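Local coordinates for protein malate synthase (Haloferax volcanii, PDB 3OYZ) that catalyses the magnesium-dependent Claisen condensation of acetyl-CoA with glyoxylate, forming malyl-CoA that is hydrolysed to malate and CoA in the glyoxylate cycle, at residues L31-G36 with E68-Q73; M343-D348 with V424-A428. All blocks are in the same frame, centred on the assembly; numbering follows the deposited sequence.

How the contacts relate
Contact 1 comes first along the chain and is complete before contact 2 begins; their centres lie 42 Å apart, their nearest atoms about 27 Å apart, and they do not touch. Contact 1 joins helices 29-36 and 59-73, two successive outer helices of the TIM barrel, with the acetyl-CoA pocket on the far flank of the first. Contact 2 belongs to the region after the barrel, where helix 343-358 meets helix 422-428; the chain between these carries D388, the predicted proton acceptor. Both pair helices running in roughly the same direction through arginine-acid networks beside apolar contacts, one in the barrel's outer layer, the other in the C-terminal helices.

Contact 1 of 2, residues L31-G36 with E68-Q73; sequences LRRAAG and EVISEQ. With ACO (acetyl coenzyme *a), chain B.
R32 of helix 29-36 and V69 of helix 59-73 meet in a helix-helix contact between two neighbouring outer helices of the TIM barrel, whose segments run in roughly the same direction and cross at -33°. The R32 side chain fits as a knob into a hole formed by E68, V69, E72 and Q73. Its length suits the task: the methylene CG lies 3.9 Å from V69 CG2, while the guanidinium passes on to the acids beyond. E68 OE2 accepts from R32 NH2 at 2.8 Å; OE2 lies in the guanidinium plane of R32, whereas NH2 approaches it from above the E68 carboxylate plane, 40° out of it. A second, weak bond comes to the same oxygen from NH1. E72, one turn after E68, makes a longer salt bridge, with OE1 3.2 Å from R32 NH1, its carboxylate nearly coplanar with the guanidinium. A water accepts from R32 NH1 and donates to both E72 OE1 and Q73 OE1, so the amide joins the polar cluster. D26, binding NE, gives the guanidinium a further acid, which should help to fix its rotation.

Beneath this charged edge lie the apolar residues L31, A35 and V69. V69 has CG1 anti to its N (chi1 175°), a setting that directs CG1 to A35 CB at 4.1 Å and CG2 to L31 CB at 4.0 Å. The methyl of A35 also permits Q73 NE2 to approach to 3.8 Å. Another water ties A35 O to Q73 O.

On the other flank of helix 29-36, R33 NH1 reaches O7A of the acetyl-CoA 3'-phosphate at 2.8 Å, and A34 borders the adenine. Underneath, L31, A34 and A35 pack on W46 of strand 45-49, and L31 and A34 on S17 of strand 13-18, seating the helix against the barrel wall.

Contact 2 of 2, residues M343-D348 with V424-A428; sequences MDDIVD and VVERA
R427 reaches across to both D344 and D348, acids one turn apart on the opposing helix. NE donates to D344 OD1 at 3.2 Å, a fairly straight bond (156°) that arrives nearly along the C-O axis, with the oxygen in the guanidinium plane; NH2 makes a weak second bond to the same atom. D348 OD1 meets NH2 at 2.8 Å, though the bent angle makes this hydrogen bond weak too. V347 CG1 lies over one guanidinium face, 3.3 Å from R427 NH1, and E351, a turn after V347, takes NH1 in a salt bridge. After an extended start, a bend at chi3 (107°) turns the guanidinium so that its NE and NH2 edge meets D344. A leucine in place of R427 would probably leave the neighbouring carboxylates of D344 and D348 without the positive charge that bridges them.

Next to this network, the flexible, unbranched M343 suits the apolar side chains it meets: a bend at chi3 (60°) brings CE to V424 CG1 at 4.0 Å, while SD lies 3.9 Å from the small A428 CB. V424 CG2 also touches D344 OD2 at 3.4 Å.

Farther out, M343 packs on I399 of helix 397-408, Y420 of helix 413-420 and P273 of a second subunit, while A428 rests on F402, placing the pair between the C-terminal helices and the subunit boundary.

Contact 1 of 2, residues L31-G36 with E68-Q73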
ATOM      1  N   LEU A  31      35.607 -11.068  -6.721  1.00 44.81           N
ATOM      2  CA  LEU A  31      35.113 -11.089  -8.086  1.00 44.88           C
ATOM      3  C   LEU A  31      35.552 -12.266  -8.943  1.00 45.66           C
ATOM      4  O   LEU A  31      34.779 -12.777  -9.797  1.00 47.05           O
ATOM      5  CB  LEU A  31      35.537  -9.797  -8.796  1.00 45.97           C
ATOM      6  CG  LEU A  31      35.177  -8.409  -8.267  1.00 47.38           C
ATOM      7  CD1 LEU A  31      35.776  -7.359  -9.163  1.00 45.80           C
ATOM      8  CD2 LEU A  31      33.642  -8.235  -8.094  1.00 48.50           C
ATOM      9  N   ARG A  32      36.826 -12.658  -8.787  1.00 46.29           N
ATOM     10  CA  ARG A  32      37.374 -13.785  -9.578  1.00 46.75           C
ATOM     11  C   ARG A  32      36.618 -15.037  -9.226  1.00 44.30           C
ATOM     12  O   ARG A  32      36.252 -15.798 -10.086  1.00 44.37           O
ATOM     13  CB  ARG A  32      38.890 -13.985  -9.361  1.00 47.88           C
ATOM     14  CG  ARG A  32      39.707 -12.730  -9.623  1.00 47.36           C
ATOM     15  CD  ARG A  32      41.156 -13.041 -10.066  1.00 52.29           C
ATOM     16  NE  ARG A  32      42.018 -11.924  -9.721  1.00 42.90           N
ATOM     17  CZ  ARG A  32      42.381 -11.019 -10.611  1.00 36.71           C
ATOM     18  NH1 ARG A  32      42.087 -11.179 -11.890  1.00 44.10           N
ATOM     19  NH2 ARG A  32      43.143 -10.036 -10.205  1.00 44.95           N
ATOM     20  N   ARG A  33      36.318 -15.226  -7.952  1.00 46.01           N
ATOM     21  CA  ARG A  33      35.569 -16.412  -7.549  1.00 46.67           C
ATOM     22  C   ARG A  33      34.121 -16.370  -8.036  1.00 46.98           C
ATOM     23  O   ARG A  33      33.622 -17.344  -8.612  1.00 48.83           O
ATOM     24  CB  ARG A  33      35.641 -16.483  -6.020  1.00 46.16           C
ATOM     25  CG  ARG A  33      34.622 -17.438  -5.437  1.00 57.68           C
ATOM     26  CD  ARG A  33      34.484 -17.488  -3.916  1.00 67.15           C
ATOM     27  NE  ARG A  33      33.966 -18.797  -3.512  1.00 73.18           N
ATOM     28  CZ  ARG A  33      34.733 -19.816  -3.125  1.00 80.86           C
ATOM     29  NH1 ARG A  33      36.059 -19.700  -3.081  1.00 81.66           N
ATOM     30  NH2 ARG A  33      34.176 -20.961  -2.756  1.00 81.77           N
ATOM     31  N   ALA A  34      33.432 -15.234  -7.867  1.00 46.51           N
ATOM     32  CA  ALA A  34      32.012 -15.138  -8.250  1.00 44.04           C
ATOM     33  C   ALA A  34      31.926 -15.289  -9.749  1.00 42.22           C
ATOM     34  O   ALA A  34      31.018 -15.925 -10.273  1.00 40.69           O
ATOM     35  CB  ALA A  34      31.424 -13.775  -7.778  1.00 42.51           C
ATOM     36  N   ALA A  35      32.945 -14.803 -10.455  1.00 42.96           N
ATOM     37  CA  ALA A  35      32.956 -14.999 -11.900  1.00 43.36           C
ATOM     38  C   ALA A  35      33.091 -16.417 -12.394  1.00 46.31           C
ATOM     39  O   ALA A  35      32.759 -16.643 -13.559  1.00 45.60           O
ATOM     40  CB  ALA A  35      34.002 -14.169 -12.566  1.00 43.75           C
ATOM     41  N   GLY A  36      33.555 -17.339 -11.533  1.00 48.69           N
ATOM     42  CA  GLY A  36      33.671 -18.766 -11.919  1.00 48.33           C
ATOM     43  C   GLY A  36      32.477 -19.632 -11.563  1.00 50.56           C
ATOM     44  O   GLY A  36      32.352 -20.779 -12.025  1.00 49.70           O
ATOM     45  N   GLU A  68      39.465  -5.498 -15.116  1.00 46.56           N
ATOM     46  CA  GLU A  68      40.402  -6.655 -15.189  1.00 47.97           C
ATOM     47  C   GLU A  68      39.704  -8.014 -15.134  1.00 47.69           C
ATOM     48  O   GLU A  68      39.893  -8.836 -16.051  1.00 49.27           O
ATOM     49  CB  GLU A  68      41.391  -6.498 -14.034  1.00 49.23           C
ATOM     50  CG  GLU A  68      42.709  -7.287 -14.118  1.00 57.46           C
ATOM     51  CD  GLU A  68      43.355  -7.469 -12.751  1.00 64.80           C
ATOM     52  OE1 GLU A  68      43.459  -6.544 -11.915  1.00 68.92           O
ATOM     53  OE2 GLU A  68      43.783  -8.607 -12.483  1.00 72.30           O
ATOM     54  N   VAL A  69      38.869  -8.244 -14.109  1.00 44.54           N
ATOM     55  CA  VAL A  69      38.139  -9.507 -14.036  1.00 44.00           C
ATOM     56  C   VAL A  69      37.176  -9.778 -15.170  1.00 43.73           C
ATOM     57  O   VAL A  69      37.132 -10.898 -15.719  1.00 42.56           O
ATOM     58  CB  VAL A  69      37.409  -9.705 -12.715  1.00 44.39           C
ATOM     59  CG1 VAL A  69      36.578 -10.988 -12.785  1.00 43.30           C
ATOM     60  CG2 VAL A  69      38.405  -9.616 -11.538  1.00 47.04           C
ATOM     61  N   ILE A  70      36.382  -8.776 -15.570  1.00 40.14           N
ATOM     62  CA  ILE A  70      35.397  -9.063 -16.609  1.00 39.41           C
ATOM     63  C   ILE A  70      36.094  -9.248 -17.964  1.00 40.65           C
ATOM     64  O   ILE A  70      35.628  -9.982 -18.857  1.00 42.49           O
ATOM     65  CB  ILE A  70      34.333  -7.858 -16.729  1.00 39.35           C
ATOM     66  CG1 ILE A  70      33.524  -7.784 -15.438  1.00 40.69           C
ATOM     67  CG2 ILE A  70      33.438  -8.097 -17.914  1.00 35.98           C
ATOM     68  CD1 ILE A  70      32.339  -6.793 -15.473  1.00 49.78           C
ATOM     69  N   SER A  71      37.141  -8.465 -18.140  1.00 40.88           N
ATOM     70  CA  SER A  71      38.076  -8.677 -19.263  1.00 47.98           C
ATOM     71  C   SER A  71      38.463 -10.175 -19.453  1.00 47.04           C
ATOM     72  O   SER A  71      38.180 -10.827 -20.477  1.00 48.16           O
ATOM     73  CB  SER A  71      39.353  -7.880 -18.934  1.00 45.86           C
ATOM     74  OG  SER A  71      39.901  -7.460 -20.164  1.00 54.74           O
ATOM     75  N   GLU A  72      38.998 -10.727 -18.382  1.00 49.73           N
ATOM     76  CA  GLU A  72      39.580 -12.097 -18.370  1.00 51.54           C
ATOM     77  C   GLU A  72      38.559 -13.225 -18.289  1.00 53.30           C
ATOM     78  O   GLU A  72      38.735 -14.274 -18.940  1.00 53.35           O
ATOM     79  CB  GLU A  72      40.604 -12.192 -17.247  1.00 53.07           C
ATOM     80  CG  GLU A  72      41.752 -11.207 -17.456  1.00 52.89           C
ATOM     81  CD  GLU A  72      42.638 -10.975 -16.235  1.00 55.05           C
ATOM     82  OE1 GLU A  72      42.292 -11.393 -15.119  1.00 56.43           O
ATOM     83  OE2 GLU A  72      43.714 -10.336 -16.345  1.00 56.12           O
ATOM     84  N   GLN A  73      37.450 -12.983 -17.580  1.00 50.61           N
ATOM     85  CA  GLN A  73      36.454 -14.030 -17.305  1.00 48.70           C
ATOM     86  C   GLN A  73      35.024 -13.842 -17.758  1.00 50.60           C
ATOM     87  O   GLN A  73      34.211 -14.770 -17.667  1.00 50.32           O
ATOM     88  CB  GLN A  73      36.368 -14.274 -15.803  1.00 48.94           C
ATOM     89  CG  GLN A  73      37.711 -14.661 -15.270  1.00 47.30           C
ATOM     90  CD  GLN A  73      37.689 -15.171 -13.863  1.00 44.34           C
ATOM     91  OE1 GLN A  73      38.299 -14.545 -13.039  1.00 43.54           O
ATOM     92  NE2 GLN A  73      37.000 -16.278 -13.574  1.00 49.07           N
TER
HETATM   93  N1A ACO B 434      30.870 -12.493  -3.720  1.00 53.78           N
HETATM   94  C2A ACO B 434      31.873 -13.348  -3.995  1.00 55.80           C
HETATM   95  N3A ACO B 434      32.253 -14.277  -3.100  1.00 55.93           N
HETATM   96  C4A ACO B 434      31.681 -14.404  -1.875  1.00 51.48           C
HETATM   97  C5A ACO B 434      30.573 -13.479  -1.548  1.00 52.58           C
HETATM   98  C6A ACO B 434      30.203 -12.456  -2.544  1.00 49.84           C
HETATM   99  N6A ACO B 434      29.214 -11.596  -2.183  1.00 41.53           N
HETATM  100  N7A ACO B 434      30.157 -13.768  -0.309  1.00 51.44           N
HETATM  101  C8A ACO B 434      30.939 -14.778   0.141  1.00 52.36           C
HETATM  102  N9A ACO B 434      31.802 -15.187  -0.798  1.00 54.36           N
HETATM  103  C1B ACO B 434      32.776 -16.309  -0.599  1.00 55.72           C
HETATM  104  C2B ACO B 434      33.295 -16.226   0.830  1.00 56.80           C
HETATM  105  O2B ACO B 434      34.398 -15.322   0.867  1.00 53.85           O
HETATM  106  C3B ACO B 434      33.654 -17.664   1.146  1.00 57.48           C
HETATM  107  O3B ACO B 434      34.902 -17.831   0.466  1.00 66.57           O
HETATM  108  P3B ACO B 434      36.066 -18.940   0.827  1.00 68.62           P
HETATM  109  O7A ACO B 434      35.794 -19.932  -0.293  1.00 59.08           O
HETATM  110  O8A ACO B 434      35.673 -19.322   2.239  1.00 62.26           O
HETATM  111  O9A ACO B 434      37.394 -18.219   0.771  1.00 63.28           O
HETATM  112  C4B ACO B 434      32.562 -18.432   0.420  1.00 60.24           C
HETATM  113  O4B ACO B 434      32.172 -17.612  -0.691  1.00 61.14           O
HETATM  114  C5B ACO B 434      31.333 -18.634   1.299  1.00 59.85           C
HETATM  115  O5B ACO B 434      31.166 -17.437   2.061  1.00 57.79           O
HETATM  116  P1A ACO B 434      30.166 -17.349   3.312  1.00 61.45           P
HETATM  117  O1A ACO B 434      30.576 -18.157   4.501  1.00 64.37           O
HETATM  118  O2A ACO B 434      28.833 -17.735   2.740  1.00 62.49           O
HETATM  119  O3A ACO B 434      30.058 -15.835   3.823  1.00 61.06           O
HETATM  120  P2A ACO B 434      31.227 -15.126   4.658  1.00 60.67           P
HETATM  121  O4A ACO B 434      32.400 -15.590   3.856  1.00 59.23           O
HETATM  122  O5A ACO B 434      30.877 -15.262   6.126  1.00 59.56           O
HETATM  123  O6A ACO B 434      31.057 -13.525   4.429  1.00 60.87           O
HETATM  124  CBP ACO B 434      29.880 -11.434   3.884  1.00 52.29           C
HETATM  125  CCP ACO B 434      29.838 -12.786   4.607  1.00 52.71           C
HETATM  126  CDP ACO B 434      31.030 -10.574   4.405  1.00 50.23           C
HETATM  127  CEP ACO B 434      28.582 -10.713   4.224  1.00 53.70           C
HETATM  128  CAP ACO B 434      30.083 -11.577   2.371  1.00 47.03           C
HETATM  129  OAP ACO B 434      29.153 -12.579   1.981  1.00 44.25           O
HETATM  130  C9P ACO B 434      29.788 -10.320   1.578  1.00 51.07           C
HETATM  131  O9P ACO B 434      30.564  -9.360   1.634  1.00 51.97           O
HETATM  132  N8P ACO B 434      28.648 -10.317   0.866  1.00 50.03           N
HETATM  133  C7P ACO B 434      28.310  -9.145   0.069  1.00 48.96           C
HETATM  134  C6P ACO B 434      27.842  -7.945   0.907  1.00 49.60           C
HETATM  135  C5P ACO B 434      27.286  -6.952  -0.097  1.00 46.12           C
HETATM  136  O5P ACO B 434      27.279  -7.234  -1.295  1.00 45.07           O
HETATM  137  N4P ACO B 434      26.776  -5.835   0.420  1.00 46.02           N
HETATM  138  C3P ACO B 434      26.155  -4.776  -0.356  1.00 43.71           C
HETATM  139  C2P ACO B 434      24.823  -5.222  -0.964  1.00 44.36           C
HETATM  140  S1P ACO B 434      23.720  -4.783   0.347  1.00 49.96           S
HETATM  141  C   ACO B 434      23.405  -3.129   0.295  1.00 49.65           C
HETATM  142  O   ACO B 434      24.086  -2.335  -0.326  1.00 49.96           O
HETATM  143  CH3 ACO B 434      22.249  -2.642   1.113  1.00 48.62           C
HETATM  144  O   HOH W   1      40.393 -12.857 -13.305  1.00 65.00           O
HETATM  145  O   HOH W   2      33.727 -16.929 -16.105  1.00 52.83           O

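Contact 2 of 2, residues M343-D348 with V424-A428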
ATOM      1  N   MET A 343      20.435   1.702  24.107  1.00 56.18           N
ATOM      2  CA  MET A 343      21.124   2.799  23.436  1.00 58.57           C
ATOM      3  C   MET A 343      22.639   2.597  23.309  1.00 59.96           C
ATOM      4  O   MET A 343      23.224   2.839  22.242  1.00 59.63           O
ATOM      5  CB  MET A 343      20.793   4.153  24.071  1.00 59.09           C
ATOM      6  CG  MET A 343      21.285   5.297  23.166  1.00 60.49           C
ATOM      7  SD  MET A 343      20.421   6.872  23.342  1.00 67.21           S
ATOM      8  CE  MET A 343      20.692   7.312  25.057  1.00 67.88           C
ATOM      9  N   ASP A 344      23.268   2.118  24.385  1.00 61.52           N
ATOM     10  CA  ASP A 344      24.679   1.710  24.363  1.00 62.35           C
ATOM     11  C   ASP A 344      25.063   0.653  23.341  1.00 62.00           C
ATOM     12  O   ASP A 344      26.078   0.774  22.660  1.00 61.75           O
ATOM     13  CB  ASP A 344      25.095   1.207  25.746  1.00 63.73           C
ATOM     14  CG  ASP A 344      25.875   2.247  26.512  1.00 66.78           C
ATOM     15  OD1 ASP A 344      26.784   2.867  25.907  1.00 70.01           O
ATOM     16  OD2 ASP A 344      25.568   2.419  27.712  1.00 70.41           O
ATOM     17  N   ASP A 345      24.262  -0.402  23.249  1.00 62.28           N
ATOM     18  CA  ASP A 345      24.474  -1.426  22.230  1.00 62.34           C
ATOM     19  C   ASP A 345      24.529  -0.864  20.796  1.00 61.72           C
ATOM     20  O   ASP A 345      25.434  -1.196  20.015  1.00 62.12           O
ATOM     21  CB  ASP A 345      23.373  -2.479  22.333  1.00 62.25           C
ATOM     22  CG  ASP A 345      23.501  -3.338  23.569  1.00 65.88           C
ATOM     23  OD1 ASP A 345      24.634  -3.795  23.857  1.00 66.35           O
ATOM     24  OD2 ASP A 345      22.462  -3.557  24.233  1.00 69.52           O
ATOM     25  N   ILE A 346      23.565   0.003  20.475  1.00 60.06           N
ATOM     26  CA  ILE A 346      23.490   0.653  19.158  1.00 57.21           C
ATOM     27  C   ILE A 346      24.769   1.411  18.759  1.00 55.95           C
ATOM     28  O   ILE A 346      25.362   1.140  17.698  1.00 53.96           O
ATOM     29  CB  ILE A 346      22.238   1.568  19.012  1.00 56.16           C
ATOM     30  CG1 ILE A 346      20.975   0.705  18.872  1.00 53.79           C
ATOM     31  CG2 ILE A 346      22.409   2.450  17.798  1.00 52.70           C
ATOM     32  CD1 ILE A 346      19.787   1.291  19.573  1.00 52.67           C
ATOM     33  N   VAL A 347      25.206   2.320  19.621  1.00 54.41           N
ATOM     34  CA  VAL A 347      26.503   2.954  19.411  1.00 57.24           C
ATOM     35  C   VAL A 347      27.671   1.960  19.215  1.00 59.05           C
ATOM     36  O   VAL A 347      28.539   2.174  18.362  1.00 60.62           O
ATOM     37  CB  VAL A 347      26.826   3.829  20.636  1.00 58.07           C
ATOM     38  CG1 VAL A 347      28.125   4.591  20.398  1.00 54.22           C
ATOM     39  CG2 VAL A 347      25.604   4.708  21.017  1.00 55.20           C
ATOM     40  N   ASP A 348      27.685   0.874  19.983  1.00 59.04           N
ATOM     41  CA  ASP A 348      28.729  -0.141  19.859  1.00 61.01           C
ATOM     42  C   ASP A 348      28.739  -0.752  18.448  1.00 62.05           C
ATOM     43  O   ASP A 348      29.811  -0.851  17.815  1.00 60.49           O
ATOM     44  CB  ASP A 348      28.522  -1.287  20.883  1.00 61.49           C
ATOM     45  CG  ASP A 348      28.925  -0.923  22.332  1.00 63.37           C
ATOM     46  OD1 ASP A 348      29.545   0.141  22.532  1.00 61.16           O
ATOM     47  OD2 ASP A 348      28.601  -1.689  23.282  1.00 62.72           O
ATOM     48  N   VAL A 424      25.864   7.598  29.662  1.00 66.02           N
ATOM     49  CA  VAL A 424      25.212   7.111  28.435  1.00 67.32           C
ATOM     50  C   VAL A 424      24.713   8.287  27.584  1.00 67.08           C
ATOM     51  O   VAL A 424      24.947   8.312  26.366  1.00 67.42           O
ATOM     52  CB  VAL A 424      24.040   6.139  28.711  1.00 67.55           C
ATOM     53  CG1 VAL A 424      23.432   5.635  27.388  1.00 67.34           C
ATOM     54  CG2 VAL A 424      24.480   4.988  29.608  1.00 68.19           C
ATOM     55  N   VAL A 425      24.120   9.279  28.248  1.00 65.92           N
ATOM     56  CA  VAL A 425      23.656  10.486  27.592  1.00 65.93           C
ATOM     57  C   VAL A 425      24.740  11.209  26.817  1.00 67.49           C
ATOM     58  O   VAL A 425      24.491  11.623  25.678  1.00 67.27           O
ATOM     59  CB  VAL A 425      22.918  11.449  28.541  1.00 65.32           C
ATOM     60  CG1 VAL A 425      22.607  12.779  27.866  1.00 64.43           C
ATOM     61  CG2 VAL A 425      21.643  10.825  29.054  1.00 63.36           C
ATOM     62  N   GLU A 426      25.921  11.383  27.414  1.00 69.30           N
ATOM     63  CA  GLU A 426      26.913  12.293  26.834  1.00 69.53           C
ATOM     64  C   GLU A 426      27.588  11.535  25.715  1.00 68.48           C
ATOM     65  O   GLU A 426      27.999  12.134  24.721  1.00 69.03           O
ATOM     66  CB  GLU A 426      27.926  12.838  27.853  1.00 71.88           C
ATOM     67  CG  GLU A 426      27.390  13.952  28.788  1.00 77.84           C
ATOM     68  CD  GLU A 426      26.448  14.991  28.122  1.00 86.98           C
ATOM     69  OE1 GLU A 426      26.746  15.507  27.009  1.00 87.21           O
ATOM     70  OE2 GLU A 426      25.395  15.314  28.736  1.00 87.91           O
ATOM     71  N   ARG A 427      27.609  10.212  25.830  1.00 67.37           N
ATOM     72  CA  ARG A 427      28.072   9.383  24.712  1.00 67.16           C
ATOM     73  C   ARG A 427      27.195   9.473  23.447  1.00 66.47           C
ATOM     74  O   ARG A 427      27.744   9.593  22.347  1.00 66.50           O
ATOM     75  CB  ARG A 427      28.211   7.926  25.154  1.00 67.68           C
ATOM     76  CG  ARG A 427      29.115   7.124  24.241  1.00 69.77           C
ATOM     77  CD  ARG A 427      29.734   5.976  25.000  1.00 73.62           C
ATOM     78  NE  ARG A 427      29.187   4.666  24.668  1.00 75.12           N
ATOM     79  CZ  ARG A 427      29.545   3.935  23.614  1.00 75.42           C
ATOM     80  NH1 ARG A 427      30.420   4.404  22.730  1.00 74.51           N
ATOM     81  NH2 ARG A 427      29.009   2.732  23.443  1.00 71.59           N
ATOM     82  N   ALA A 428      25.869   9.402  23.621  1.00 64.95           N
ATOM     83  CA  ALA A 428      24.842   9.493  22.560  1.00 63.55           C
ATOM     84  C   ALA A 428      24.960  10.832  21.870  1.00 63.73           C
ATOM     85  O   ALA A 428      25.058  10.902  20.644  1.00 62.93           O
ATOM     86  CB  ALA A 428      23.446   9.382  23.139  1.00 61.58           C
TER